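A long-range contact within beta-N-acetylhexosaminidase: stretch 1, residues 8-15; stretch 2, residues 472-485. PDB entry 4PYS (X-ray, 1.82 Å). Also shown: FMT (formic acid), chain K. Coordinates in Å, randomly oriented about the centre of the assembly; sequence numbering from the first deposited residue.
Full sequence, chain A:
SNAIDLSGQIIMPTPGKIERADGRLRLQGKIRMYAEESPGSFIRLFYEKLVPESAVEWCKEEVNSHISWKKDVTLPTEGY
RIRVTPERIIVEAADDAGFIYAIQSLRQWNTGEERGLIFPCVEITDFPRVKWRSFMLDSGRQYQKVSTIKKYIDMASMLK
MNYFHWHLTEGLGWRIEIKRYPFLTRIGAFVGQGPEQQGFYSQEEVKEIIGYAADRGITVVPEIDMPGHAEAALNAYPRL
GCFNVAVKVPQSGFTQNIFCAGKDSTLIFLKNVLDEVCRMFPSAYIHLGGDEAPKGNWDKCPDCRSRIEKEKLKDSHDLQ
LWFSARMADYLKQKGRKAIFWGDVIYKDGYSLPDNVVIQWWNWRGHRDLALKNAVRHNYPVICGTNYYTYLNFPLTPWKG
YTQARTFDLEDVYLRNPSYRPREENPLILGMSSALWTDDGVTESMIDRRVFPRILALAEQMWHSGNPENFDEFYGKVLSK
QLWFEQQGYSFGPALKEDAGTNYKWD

Stretch 1 (8-15) GQIIMPTP
Stretch 2 472-485: EFYGKVLSKQLWFE

Residues 8-15 form an irregular, largely extended segment. Phi/psi is -139/159° at Ile 10, -120/133° at Ile 11, -120/135° at Met 12 and -64/127° at Thr 14. Gln 9 departs from this at -91/-80°. The peptide bond before Pro 13 is cis. Residues 472-485 are helical, and the helix runs on beyond both ends. It is kinked: the N atoms of Leu 482 and Trp 483 have no bond to the preceding turn, and Lys 480 sits at -98/-9°. In register, Ile 10 CA lies 7.4 Å from Lys 476 CA, and Thr 14 CA lies 9.2 Å from Phe 473 CA.

The CA-to-CB bonds of Ile 10, Met 12 and Thr 14 point toward the helix. Those of Ile 11 and Pro 13 point away, as expected of alternation in an extended chain. Together the stretches bury 519 Å².

Met 12, a selenomethionine (m, t, p), is covered most. Its CE is 3.5 Å from Phe 473 CE1 and 3.8 Å from Val 477 CG2. Its SE approaches the edge of the Phe 484 ring, 4.1 Å from Phe 484 CE2. Phe 473 is t and Phe 484 is m at chi1. Ile 10 (p, t) packs its CD1 3.5 Å from Lys 476 CB.

Two lysines tie the helix to the segment. Lys 476 (m, t, t, t) is extended, and its NZ donates to Thr 14 OG1 at 2.9 Å. Thr 14 is m. Lys 480 has chi1 between wells at -147°, then p, t, t. Its NZ donates to the backbone Ile 10 O at 2.8 Å, while Lys 480 CD lies 3.8 Å from Ile 10 CG1.

A formic acid, probably from the crystallisation liquor, accepts a hydrogen bond from Ile 11 N to its O2 (2.9 Å). Lys 476 NZ makes a weak one to its O1 (3.4 Å).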

ATOM      1  N   GLY A   8      -7.084   1.327 -26.821  1.00 47.24           N
ATOM      2  CA  GLY A   8      -6.241   0.777 -27.865  1.00 59.33           C
ATOM      3  C   GLY A   8      -6.343  -0.731 -27.871  1.00 71.85           C
ATOM      4  O   GLY A   8      -7.276  -1.306 -28.435  1.00 74.64           O
ATOM      5  N   GLN A   9      -5.374  -1.375 -27.234  1.00 73.47           N
ATOM      6  CA  GLN A   9      -5.432  -2.813 -27.040  1.00 58.03           C
ATOM      7  C   GLN A   9      -6.121  -3.144 -25.714  1.00 32.33           C
ATOM      8  O   GLN A   9      -7.302  -3.483 -25.689  1.00 37.99           O
ATOM      9  CB  GLN A   9      -4.028  -3.429 -27.108  1.00 57.89           C
ATOM     10  CG  GLN A   9      -2.956  -2.659 -26.335  1.00 58.95           C
ATOM     11  CD  GLN A   9      -1.745  -3.503 -26.030  1.00 65.76           C
ATOM     12  OE1 GLN A   9      -1.041  -3.260 -25.051  1.00 70.16           O
ATOM     13  NE2 GLN A   9      -1.490  -4.501 -26.868  1.00 67.40           N
ATOM     14  N   ILE A  10      -5.392  -3.036 -24.608  1.00 25.71           N
ATOM     15  CA  ILE A  10      -5.901  -3.517 -23.331  1.00 24.71           C
ATOM     16  C   ILE A  10      -5.588  -2.594 -22.167  1.00 24.29           C
ATOM     17  O   ILE A  10      -4.654  -1.785 -22.212  1.00 24.51           O
ATOM     18  CB  ILE A  10      -5.351  -4.923 -22.980  1.00 40.26           C
ATOM     19  CG1 ILE A  10      -3.910  -4.835 -22.517  1.00 37.74           C
ATOM     20  CG2 ILE A  10      -5.483  -5.914 -24.147  1.00 37.73           C
ATOM     21  CD1 ILE A  10      -3.530  -5.987 -21.651  1.00 45.88           C
ATOM     22  N   ILE A  11      -6.373  -2.740 -21.110  1.00 21.48           N
ATOM     23  CA  ILE A  11      -6.165  -1.986 -19.881  1.00 18.46           C
ATOM     24  C   ILE A  11      -5.918  -2.973 -18.739  1.00 20.92           C
ATOM     25  O   ILE A  11      -6.653  -3.960 -18.612  1.00 22.08           O
ATOM     26  CB  ILE A  11      -7.416  -1.142 -19.529  1.00 19.49           C
ATOM     27  CG1 ILE A  11      -7.617  -0.011 -20.544  1.00 25.81           C
ATOM     28  CG2 ILE A  11      -7.274  -0.561 -18.136  1.00 20.12           C
ATOM     29  CD1 ILE A  11      -9.056   0.554 -20.564  1.00 21.75           C
HETATM   30  N   MSE A  12      -4.885  -2.723 -17.931  1.00 20.37           N
HETATM   31  CA  MSE A  12      -4.630  -3.525 -16.728  1.00 20.99           C
HETATM   32  C   MSE A  12      -4.664  -2.650 -15.489  1.00 19.78           C
HETATM   33  O   MSE A  12      -4.106  -1.548 -15.484  1.00 21.29           O
HETATM   34  CB  MSE A  12      -3.278  -4.248 -16.807  1.00 20.29           C
HETATM   35  CG  MSE A  12      -3.160  -5.127 -18.022  1.00 20.30           C
HETATM   36 SE   MSE A  12      -1.580  -6.255 -17.965  0.57 24.84          SE
HETATM   37  CE  MSE A  12      -2.227  -7.560 -16.678  1.00 33.70           C
ATOM     38  N   PRO A  13      -5.337  -3.117 -14.423  1.00 16.62           N
ATOM     39  CA  PRO A  13      -6.094  -4.369 -14.310  1.00 19.54           C
ATOM     40  C   PRO A  13      -7.340  -4.347 -15.198  1.00 21.93           C
ATOM     41  O   PRO A  13      -7.809  -3.277 -15.598  1.00 19.47           O
ATOM     42  CB  PRO A  13      -6.473  -4.430 -12.817  1.00 18.99           C
ATOM     43  CG  PRO A  13      -6.344  -3.014 -12.311  1.00 20.48           C
ATOM     44  CD  PRO A  13      -5.301  -2.345 -13.163  1.00 19.08           C
ATOM     45  N   THR A  14      -7.852  -5.526 -15.509  1.00 19.14           N
ATOM     46  CA  THR A  14      -8.932  -5.688 -16.496  1.00 19.53           C
ATOM     47  C   THR A  14     -10.197  -4.996 -16.035  1.00 22.55           C
ATOM     48  O   THR A  14     -10.657  -5.249 -14.916  1.00 21.97           O
ATOM     49  CB  THR A  14      -9.264  -7.159 -16.662  1.00 23.05           C
ATOM     50  OG1 THR A  14      -8.083  -7.865 -17.068  1.00 21.22           O
ATOM     51  CG2 THR A  14     -10.358  -7.350 -17.724  1.00 23.34           C
ATOM     52  N   PRO A  15     -10.768  -4.117 -16.885  1.00 20.52           N
ATOM     53  CA  PRO A  15     -12.037  -3.475 -16.506  1.00 17.78           C
ATOM     54  C   PRO A  15     -13.176  -4.479 -16.469  1.00 20.74           C
ATOM     55  O   PRO A  15     -13.137  -5.501 -17.173  1.00 21.36           O
ATOM     56  CB  PRO A  15     -12.280  -2.468 -17.640  1.00 18.30           C
ATOM     57  CG  PRO A  15     -10.871  -2.160 -18.186  1.00 20.27           C
ATOM     58  CD  PRO A  15     -10.208  -3.544 -18.125  1.00 22.80           C
ATOM     59  N   GLU A 472      -4.482 -16.407 -20.621  1.00 19.98           N
ATOM     60  CA  GLU A 472      -4.997 -15.113 -21.064  1.00 20.14           C
ATOM     61  C   GLU A 472      -4.376 -13.953 -20.296  1.00 22.10           C
ATOM     62  O   GLU A 472      -3.988 -12.935 -20.887  1.00 19.43           O
ATOM     63  CB  GLU A 472      -6.523 -15.042 -20.937  1.00 23.30           C
ATOM     64  CG  GLU A 472      -7.062 -13.672 -21.330  1.00 27.80           C
ATOM     65  CD  GLU A 472      -8.580 -13.598 -21.331  1.00 44.16           C
ATOM     66  OE1 GLU A 472      -9.219 -14.483 -20.724  1.00 42.66           O
ATOM     67  OE2 GLU A 472      -9.128 -12.655 -21.944  1.00 52.13           O
ATOM     68  N   PHE A 473      -4.289 -14.107 -18.979  1.00 16.67           N
ATOM     69  CA  PHE A 473      -3.708 -13.074 -18.138  1.00 18.08           C
ATOM     70  C   PHE A 473      -2.237 -12.831 -18.482  1.00 19.43           C
ATOM     71  O   PHE A 473      -1.808 -11.688 -18.624  1.00 17.58           O
ATOM     72  CB  PHE A 473      -3.823 -13.464 -16.678  1.00 17.03           C
ATOM     73  CG  PHE A 473      -3.023 -12.580 -15.787  1.00 21.71           C
ATOM     74  CD1 PHE A 473      -3.465 -11.296 -15.511  1.00 22.63           C
ATOM     75  CD2 PHE A 473      -1.816 -13.019 -15.259  1.00 25.57           C
ATOM     76  CE1 PHE A 473      -2.705 -10.452 -14.699  1.00 26.79           C
ATOM     77  CE2 PHE A 473      -1.063 -12.188 -14.449  1.00 25.22           C
ATOM     78  CZ  PHE A 473      -1.512 -10.908 -14.181  1.00 19.14           C
ATOM     79  N   TYR A 474      -1.469 -13.903 -18.623  1.00 17.90           N
ATOM     80  CA  TYR A 474      -0.047 -13.774 -18.948  1.00 19.27           C
ATOM     81  C   TYR A 474       0.149 -13.124 -20.327  1.00 22.27           C
ATOM     82  O   TYR A 474       1.079 -12.336 -20.533  1.00 19.54           O
ATOM     83  CB  TYR A 474       0.606 -15.158 -18.872  1.00 21.91           C
ATOM     84  CG  TYR A 474       2.097 -15.172 -19.124  1.00 21.47           C
ATOM     85  CD1 TYR A 474       2.935 -14.235 -18.528  1.00 25.20           C
ATOM     86  CD2 TYR A 474       2.662 -16.143 -19.926  1.00 27.61           C
ATOM     87  CE1 TYR A 474       4.316 -14.263 -18.756  1.00 25.59           C
ATOM     88  CE2 TYR A 474       4.026 -16.181 -20.159  1.00 35.42           C
ATOM     89  CZ  TYR A 474       4.844 -15.238 -19.567  1.00 34.99           C
ATOM     90  OH  TYR A 474       6.203 -15.282 -19.806  1.00 36.70           O
ATOM     91  N   GLY A 475      -0.729 -13.442 -21.275  1.00 22.49           N
ATOM     92  CA  GLY A 475      -0.670 -12.812 -22.584  1.00 22.76           C
ATOM     93  C   GLY A 475      -0.847 -11.304 -22.483  1.00 24.01           C
ATOM     94  O   GLY A 475      -0.191 -10.541 -23.200  1.00 20.65           O
ATOM     95  N   LYS A 476      -1.727 -10.870 -21.584  1.00 19.96           N
ATOM     96  CA  LYS A 476      -1.954  -9.444 -21.365  1.00 18.79           C
ATOM     97  C   LYS A 476      -0.725  -8.797 -20.743  1.00 19.49           C
ATOM     98  O   LYS A 476      -0.321  -7.713 -21.161  1.00 19.09           O
ATOM     99  CB  LYS A 476      -3.151  -9.225 -20.430  1.00 20.01           C
ATOM    100  CG  LYS A 476      -4.504  -9.646 -21.028  1.00 20.10           C
ATOM    101  CD  LYS A 476      -5.608  -9.349 -19.982  1.00 22.00           C
ATOM    102  CE  LYS A 476      -6.946  -9.878 -20.435  1.00 30.28           C
ATOM    103  NZ  LYS A 476      -8.002  -9.508 -19.466  1.00 29.54           N
ATOM    104  N   VAL A 477      -0.143  -9.462 -19.745  1.00 18.17           N
ATOM    105  CA  VAL A 477       1.100  -8.989 -19.122  1.00 20.40           C
ATOM    106  C   VAL A 477       2.177  -8.753 -20.177  1.00 22.65           C
ATOM    107  O   VAL A 477       2.803  -7.689 -20.233  1.00 21.72           O
ATOM    108  CB  VAL A 477       1.608  -9.979 -18.045  1.00 20.07           C
ATOM    109  CG1 VAL A 477       3.036  -9.657 -17.625  1.00 23.42           C
ATOM    110  CG2 VAL A 477       0.687  -9.922 -16.824  1.00 18.46           C
ATOM    111  N   LEU A 478       2.383  -9.734 -21.040  1.00 18.19           N
ATOM    112  CA  LEU A 478       3.433  -9.597 -22.047  1.00 18.75           C
ATOM    113  C   LEU A 478       3.119  -8.491 -23.061  1.00 23.01           C
ATOM    114  O   LEU A 478       4.025  -7.801 -23.532  1.00 23.45           O
ATOM    115  CB  LEU A 478       3.650 -10.933 -22.759  1.00 19.19           C
ATOM    116  CG  LEU A 478       4.121 -12.076 -21.862  1.00 25.79           C
ATOM    117  CD1 LEU A 478       4.375 -13.311 -22.720  1.00 29.61           C
ATOM    118  CD2 LEU A 478       5.393 -11.685 -21.093  1.00 25.35           C
ATOM    119  N   SER A 479       1.839  -8.323 -23.392  1.00 20.23           N
ATOM    120  CA  SER A 479       1.420  -7.325 -24.372  1.00 23.20           C
ATOM    121  C   SER A 479       1.530  -5.900 -23.841  1.00 22.51           C
ATOM    122  O   SER A 479       1.681  -4.954 -24.621  1.00 24.05           O
ATOM    123  CB  SER A 479      -0.024  -7.582 -24.804  1.00 29.04           C
ATOM    124  OG  SER A 479      -0.092  -8.809 -25.499  1.00 35.22           O
ATOM    125  N   LYS A 480       1.438  -5.754 -22.526  1.00 20.16           N
ATOM    126  CA  LYS A 480       1.482  -4.437 -21.911  1.00 20.08           C
ATOM    127  C   LYS A 480       2.882  -4.109 -21.388  1.00 20.87           C
ATOM    128  O   LYS A 480       3.141  -2.971 -20.984  1.00 18.70           O
ATOM    129  CB  LYS A 480       0.462  -4.368 -20.767  1.00 23.56           C
ATOM    130  CG  LYS A 480      -0.165  -3.002 -20.564  1.00 39.69           C
ATOM    131  CD  LYS A 480      -0.965  -2.597 -21.787  1.00 40.69           C
ATOM    132  CE  LYS A 480      -1.445  -1.179 -21.669  1.00 30.34           C
ATOM    133  NZ  LYS A 480      -2.135  -0.738 -22.907  1.00 29.14           N
ATOM    134  N   GLN A 481       3.776  -5.095 -21.400  1.00 21.25           N
ATOM    135  CA  GLN A 481       5.079  -4.952 -20.747  1.00 24.98           C
ATOM    136  C   GLN A 481       5.866  -3.714 -21.173  1.00 19.29           C
ATOM    137  O   GLN A 481       6.353  -2.966 -20.314  1.00 22.01           O
ATOM    138  CB  GLN A 481       5.938  -6.211 -20.947  1.00 24.08           C
ATOM    139  CG  GLN A 481       7.355  -6.080 -20.368  1.00 22.67           C
ATOM    140  CD  GLN A 481       8.169  -7.355 -20.524  1.00 26.81           C
ATOM    141  OE1 GLN A 481       7.639  -8.405 -20.896  1.00 26.95           O
ATOM    142  NE2 GLN A 481       9.459  -7.270 -20.238  1.00 23.67           N
ATOM    143  N   LEU A 482       6.026  -3.493 -22.478  1.00 20.69           N
ATOM    144  CA  LEU A 482       6.840  -2.362 -22.907  1.00 22.48           C
ATOM    145  C   LEU A 482       6.203  -1.031 -22.482  1.00 24.06           C
ATOM    146  O   LEU A 482       6.915  -0.091 -22.116  1.00 25.90           O
ATOM    147  CB  LEU A 482       7.117  -2.408 -24.409  1.00 23.84           C
ATOM    148  CG  LEU A 482       8.219  -1.507 -24.962  1.00 33.20           C
ATOM    149  CD1 LEU A 482       9.480  -1.531 -24.099  1.00 32.44           C
ATOM    150  CD2 LEU A 482       8.540  -1.941 -26.380  1.00 30.44           C
ATOM    151  N   TRP A 483       4.874  -0.949 -22.504  1.00 24.99           N
ATOM    152  CA  TRP A 483       4.211   0.268 -22.018  1.00 23.56           C
ATOM    153  C   TRP A 483       4.547   0.527 -20.548  1.00 20.01           C
ATOM    154  O   TRP A 483       4.846   1.657 -20.166  1.00 22.08           O
ATOM    155  CB  TRP A 483       2.682   0.230 -22.205  1.00 23.38           C
ATOM    156  CG  TRP A 483       2.045   1.554 -21.760  1.00 23.17           C
ATOM    157  CD1 TRP A 483       1.953   2.707 -22.491  1.00 28.39           C
ATOM    158  CD2 TRP A 483       1.468   1.852 -20.473  1.00 21.33           C
ATOM    159  NE1 TRP A 483       1.347   3.698 -21.745  1.00 25.31           N
ATOM    160  CE2 TRP A 483       1.039   3.197 -20.506  1.00 23.58           C
ATOM    161  CE3 TRP A 483       1.261   1.105 -19.308  1.00 22.99           C
ATOM    162  CZ2 TRP A 483       0.416   3.813 -19.410  1.00 21.97           C
ATOM    163  CZ3 TRP A 483       0.650   1.724 -18.212  1.00 23.80           C
ATOM    164  CH2 TRP A 483       0.237   3.061 -18.279  1.00 19.32           C
ATOM    165  N   PHE A 484       4.519  -0.519 -19.726  1.00 18.49           N
ATOM    166  CA  PHE A 484       4.862  -0.351 -18.323  1.00 21.60           C
ATOM    167  C   PHE A 484       6.316   0.054 -18.185  1.00 24.83           C
ATOM    168  O   PHE A 484       6.665   0.873 -17.334  1.00 23.21           O
ATOM    169  CB  PHE A 484       4.616  -1.635 -17.534  1.00 20.16           C
ATOM    170  CG  PHE A 484       3.164  -1.872 -17.189  1.00 23.09           C
ATOM    171  CD1 PHE A 484       2.459  -0.945 -16.434  1.00 22.77           C
ATOM    172  CD2 PHE A 484       2.517  -3.030 -17.597  1.00 23.05           C
ATOM    173  CE1 PHE A 484       1.119  -1.158 -16.096  1.00 25.20           C
ATOM    174  CE2 PHE A 484       1.178  -3.254 -17.261  1.00 21.98           C
ATOM    175  CZ  PHE A 484       0.481  -2.317 -16.520  1.00 22.14           C
ATOM    176  N   GLU A 485       7.176  -0.515 -19.016  1.00 20.96           N
ATOM    177  CA  GLU A 485       8.587  -0.147 -18.955  1.00 21.50           C
ATOM    178  C   GLU A 485       8.792   1.313 -19.318  1.00 27.15           C
ATOM    179  O   GLU A 485       9.642   1.987 -18.735  1.00 27.63           O
ATOM    180  CB  GLU A 485       9.457  -1.084 -19.820  1.00 25.49           C
ATOM    181  CG  GLU A 485       9.459  -2.495 -19.234  1.00 28.19           C
ATOM    182  CD  GLU A 485      10.582  -3.386 -19.746  1.00 39.82           C
ATOM    183  OE1 GLU A 485      11.480  -2.891 -20.473  1.00 38.20           O
ATOM    184  OE2 GLU A 485      10.553  -4.591 -19.387  1.00 31.09           O
TER
HETATM  185  C   FMT K 609      -8.208  -5.508 -21.091  1.00 41.92           C
HETATM  186  O1  FMT K 609      -8.771  -6.612 -21.093  1.00 46.39           O
HETATM  187  O2  FMT K 609      -8.641  -4.490 -21.648  1.00 39.12           O